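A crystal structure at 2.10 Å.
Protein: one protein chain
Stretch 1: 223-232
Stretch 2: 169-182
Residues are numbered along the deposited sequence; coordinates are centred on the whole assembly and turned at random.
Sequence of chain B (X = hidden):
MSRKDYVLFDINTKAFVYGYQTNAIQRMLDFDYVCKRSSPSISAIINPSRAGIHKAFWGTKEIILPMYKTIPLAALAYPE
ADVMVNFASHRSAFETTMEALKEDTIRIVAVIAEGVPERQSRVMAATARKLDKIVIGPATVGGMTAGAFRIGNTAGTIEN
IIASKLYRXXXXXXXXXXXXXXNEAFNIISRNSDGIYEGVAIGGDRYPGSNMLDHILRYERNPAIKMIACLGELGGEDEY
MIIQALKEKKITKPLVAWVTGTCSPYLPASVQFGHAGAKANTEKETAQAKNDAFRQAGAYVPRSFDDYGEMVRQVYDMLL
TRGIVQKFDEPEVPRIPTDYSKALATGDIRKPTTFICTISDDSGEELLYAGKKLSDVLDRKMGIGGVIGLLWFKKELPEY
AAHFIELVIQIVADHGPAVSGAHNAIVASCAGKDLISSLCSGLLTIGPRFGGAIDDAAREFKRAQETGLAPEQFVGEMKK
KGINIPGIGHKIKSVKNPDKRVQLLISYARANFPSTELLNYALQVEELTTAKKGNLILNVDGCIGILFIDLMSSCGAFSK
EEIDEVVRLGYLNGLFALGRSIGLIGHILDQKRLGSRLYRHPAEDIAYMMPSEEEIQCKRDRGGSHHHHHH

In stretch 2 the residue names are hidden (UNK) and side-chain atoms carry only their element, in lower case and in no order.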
# COMPACT_ATOMS: atom_id res chain seq x y z
N PRO B 223 -31.12 -1.51 62.05
CA PRO B 223 -31.48 -0.37 62.93
C PRO B 223 -31.76 0.95 62.20
O PRO B 223 -32.55 1.74 62.68
CB PRO B 223 -30.27 -0.23 63.87
CG PRO B 223 -29.45 -1.46 63.67
CD PRO B 223 -29.73 -1.96 62.29
N ALA B 224 -31.13 1.16 61.04
CA ALA B 224 -31.27 2.37 60.21
C ALA B 224 -32.70 2.57 59.66
O ALA B 224 -33.13 3.72 59.48
CB ALA B 224 -30.28 2.31 59.07
N ILE B 225 -33.42 1.45 59.41
CA ILE B 225 -34.79 1.37 58.90
C ILE B 225 -35.78 1.40 60.08
O ILE B 225 -35.69 0.57 60.99
CB ILE B 225 -34.98 0.12 57.99
CG1 ILE B 225 -34.21 0.28 56.66
CG2 ILE B 225 -36.48 -0.21 57.74
CD1 ILE B 225 -33.83 -1.00 55.92
N LYS B 226 -36.73 2.36 60.05
CA LYS B 226 -37.78 2.53 61.06
C LYS B 226 -39.18 2.29 60.44
O LYS B 226 -40.17 2.20 61.15
CB LYS B 226 -37.73 3.97 61.64
CG LYS B 226 -36.33 4.55 61.86
CD LYS B 226 -35.60 3.95 63.05
CE LYS B 226 -34.26 4.60 63.27
NZ LYS B 226 -33.48 3.87 64.28
N MET B 227 -39.24 2.17 59.11
CA MET B 227 -40.50 2.04 58.38
C MET B 227 -40.37 1.02 57.25
O MET B 227 -39.38 1.04 56.51
CB MET B 227 -40.77 3.42 57.78
CG MET B 227 -42.19 3.80 57.73
SD MET B 227 -42.25 5.43 56.97
CE MET B 227 -43.51 5.15 55.81
N ILE B 228 -41.38 0.13 57.09
CA ILE B 228 -41.39 -0.86 55.99
C ILE B 228 -42.57 -0.56 55.04
O ILE B 228 -43.65 -0.19 55.49
CB ILE B 228 -41.30 -2.35 56.44
CG1 ILE B 228 -40.22 -2.56 57.54
CG2 ILE B 228 -41.04 -3.28 55.23
CD1 ILE B 228 -40.28 -3.90 58.32
N ALA B 229 -42.35 -0.64 53.74
CA ALA B 229 -43.39 -0.38 52.75
C ALA B 229 -43.33 -1.45 51.68
O ALA B 229 -42.24 -1.76 51.20
CB ALA B 229 -43.20 0.99 52.13
N CYS B 230 -44.47 -2.04 51.30
CA CYS B 230 -44.43 -3.01 50.21
C CYS B 230 -45.61 -2.91 49.26
O CYS B 230 -46.67 -2.41 49.62
CB CYS B 230 -44.22 -4.44 50.69
SG CYS B 230 -45.61 -5.14 51.56
N LEU B 231 -45.38 -3.33 48.03
CA LEU B 231 -46.36 -3.30 46.96
C LEU B 231 -46.36 -4.66 46.28
O LEU B 231 -45.38 -5.02 45.64
CB LEU B 231 -45.98 -2.18 45.97
CG LEU B 231 -46.98 -1.82 44.88
CD1 LEU B 231 -48.22 -1.16 45.45
CD2 LEU B 231 -46.31 -0.91 43.83
N GLY B 232 -47.42 -5.42 46.49
CA GLY B 232 -47.58 -6.74 45.90
C GLY B 232 -48.58 -6.72 44.76
O GLY B 232 -48.97 -5.65 44.29
N UNK B 169 -29.54 8.21 52.07
CA UNK B 169 -30.57 7.31 52.64
C UNK B 169 -31.63 7.99 53.51
O UNK B 169 -31.39 9.03 54.12
c UNK B 169 -29.75 6.33 53.49
c UNK B 169 -28.54 7.09 53.90
c UNK B 169 -28.24 8.03 52.74
N UNK B 170 -32.80 7.36 53.55
CA UNK B 170 -33.92 7.72 54.41
C UNK B 170 -34.13 6.61 55.42
O UNK B 170 -33.21 5.84 55.71
N UNK B 171 -35.35 6.47 55.94
CA UNK B 171 -35.71 5.47 56.95
C UNK B 171 -36.60 4.34 56.43
O UNK B 171 -36.96 3.45 57.21
s UNK B 171 -38.11 6.61 57.84
c UNK B 171 -36.38 6.17 58.13
N UNK B 172 -37.00 4.38 55.14
CA UNK B 172 -37.94 3.42 54.55
C UNK B 172 -37.27 2.21 53.91
O UNK B 172 -36.41 2.36 53.05
c UNK B 172 -39.51 5.41 54.18
c UNK B 172 -40.09 3.17 53.18
c UNK B 172 -38.95 4.11 53.58
N UNK B 173 -37.74 1.03 54.29
CA UNK B 173 -37.33 -0.24 53.71
C UNK B 173 -38.42 -0.66 52.76
O UNK B 173 -39.53 -0.94 53.20
N UNK B 174 -38.14 -0.62 51.44
CA UNK B 174 -39.13 -0.90 50.40
C UNK B 174 -38.94 -2.21 49.61
O UNK B 174 -37.83 -2.51 49.16
c UNK B 174 -41.65 0.31 48.77
c UNK B 174 -40.06 -0.37 47.13
c UNK B 174 -39.21 0.29 49.41
c UNK B 174 -41.09 -0.63 46.23
c UNK B 174 -42.68 0.05 47.87
c UNK B 174 -42.40 -0.40 46.60
c UNK B 174 -40.32 0.10 48.41
N UNK B 175 -40.05 -2.93 49.33
CA UNK B 175 -40.01 -4.15 48.51
C UNK B 175 -41.27 -4.25 47.60
O UNK B 175 -42.40 -4.04 48.05
c UNK B 175 -39.74 -5.44 49.36
c UNK B 175 -39.33 -6.62 48.48
c UNK B 175 -40.91 -5.81 50.25
N UNK B 176 -41.05 -4.54 46.33
CA UNK B 176 -42.14 -4.72 45.37
C UNK B 176 -41.92 -5.97 44.50
O UNK B 176 -40.91 -6.66 44.65
c UNK B 176 -42.30 -3.48 44.50
o UNK B 176 -41.19 -3.30 43.63
N UNK B 177 -42.88 -6.26 43.63
CA UNK B 177 -42.74 -7.32 42.65
C UNK B 177 -42.28 -6.64 41.36
O UNK B 177 -41.29 -7.05 40.76
c UNK B 177 -45.58 -11.08 44.29
c UNK B 177 -45.58 -9.74 43.58
n UNK B 177 -46.95 -11.61 44.55
c UNK B 177 -44.15 -9.33 43.29
c UNK B 177 -44.06 -8.08 42.44
N UNK B 178 -42.94 -5.55 40.99
CA UNK B 178 -42.69 -4.77 39.78
C UNK B 178 -41.43 -3.90 39.84
O UNK B 178 -41.18 -3.21 40.83
c UNK B 178 -43.90 -3.90 39.48
o UNK B 178 -43.69 -2.97 38.43
N UNK B 179 -40.69 -3.89 38.74
CA UNK B 179 -39.50 -3.08 38.58
C UNK B 179 -39.82 -1.62 38.34
O UNK B 179 -39.24 -0.74 38.99
N UNK B 180 -40.73 -1.35 37.39
CA UNK B 180 -41.15 0.01 37.04
C UNK B 180 -41.86 0.72 38.19
O UNK B 180 -41.67 1.93 38.42
N UNK B 181 -42.66 -0.06 38.95
CA UNK B 181 -43.37 0.45 40.11
C UNK B 181 -42.44 0.70 41.27
O UNK B 181 -42.76 1.53 42.11
c UNK B 181 -45.69 -0.37 39.49
c UNK B 181 -46.54 2.10 40.36
c UNK B 181 -44.55 -0.44 40.49
s UNK B 181 -46.12 1.30 38.88
N UNK B 182 -41.25 0.05 41.28
CA UNK B 182 -40.20 0.28 42.29
C UNK B 182 -39.68 1.73 42.08
O UNK B 182 -39.45 2.44 43.06
c UNK B 182 -39.05 -0.76 42.14
c UNK B 182 -37.76 -0.56 42.96
c UNK B 182 -36.61 -1.32 42.33
c UNK B 182 -37.93 -1.04 44.38
O HOH W 1 -45.07 -4.66 42.98

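Position 169 carries three carbons that close a ring onto its own backbone N, which marks Pro169; it is exposed and touches nothing on stretch 1. Position 170 has no side-chain atoms and is Gly170, lying near the backbone of Ala224.

At 171 one carbon leads to a sulfur, hence Cys171. The small thiol packs in a buried spot, its SG 4.2 Å from Met227 CB, while Cys171 O accepts hydrogen bonds from Lys226 N (3.1 Å) and Met227 N (3.2 Å).

Position 172 bears one carbon carrying two more: Val172. This beta-branched shape suits a buried strand, and its methyls reach two neighbours, CG2 lying 3.9 Å from Met227 SD and CG1 3.9 Å from Ala229 CB.

Position 173 is bare, so Gly173. An ideal CB here would lie a tight 3.2 Å from Ile225 CG2, so the absent side chain leaves that space to the isoleucine. Its backbone pairs on, with Gly173 N 2.8 Å from Met227 O and Gly173 O 2.9 Å from Ala229 N.

At 174 one carbon precedes a six-carbon ring: Phe174. Beside the small Ala229 the flat ring packs closely, CD1 3.8 Å from Ala229 CB, and its CZ meets Leu231 CB at 4.0 Å.

Position 175 again has one carbon bearing two, Val175, whose CG1 packs 3.6 Å from Cys230 CB on the other face from Phe174.

At 176 a carbon ends in one oxygen: Ser176. Its buried hydroxyl finds a partner within its own stretch, donating from OG to the backbone O of 178 at 2.8 Å. Position 177 has four carbons in a row ending in nitrogen, Lys177; its aliphatic CD comes within 4.3 Å of Gly232 CA.

Position 178 has one carbon and one oxygen, Ser178, the helix N-cap: its OG accepts from the N of 181 at 3.1 Å. Positions 179 and 180 lack side chains, Gly179 and Gly180, both beyond reach of stretch 1.

At 181 two carbons, a sulfur and a carbon run unbranched: Met181, whose CB meets Leu231 CD2 at 3.8 Å. Position 182 has four carbons forked at the second, Leu182, buried but clear of stretch 1.

The contact is a parallel pair of strands. Backbone bonds alternate between them, including Val175 N to Ala229 O and Leu231 N to Val175 O, both 3.1 Å. The ladder then loosens: Lys177 N bonds only weakly to Leu231 O at 3.4 Å, and a water bridges the same two atoms. Apolar side chains reinforce the backbone pairing.

Stretch 2 169-182: PGCVGFVSKSGGML
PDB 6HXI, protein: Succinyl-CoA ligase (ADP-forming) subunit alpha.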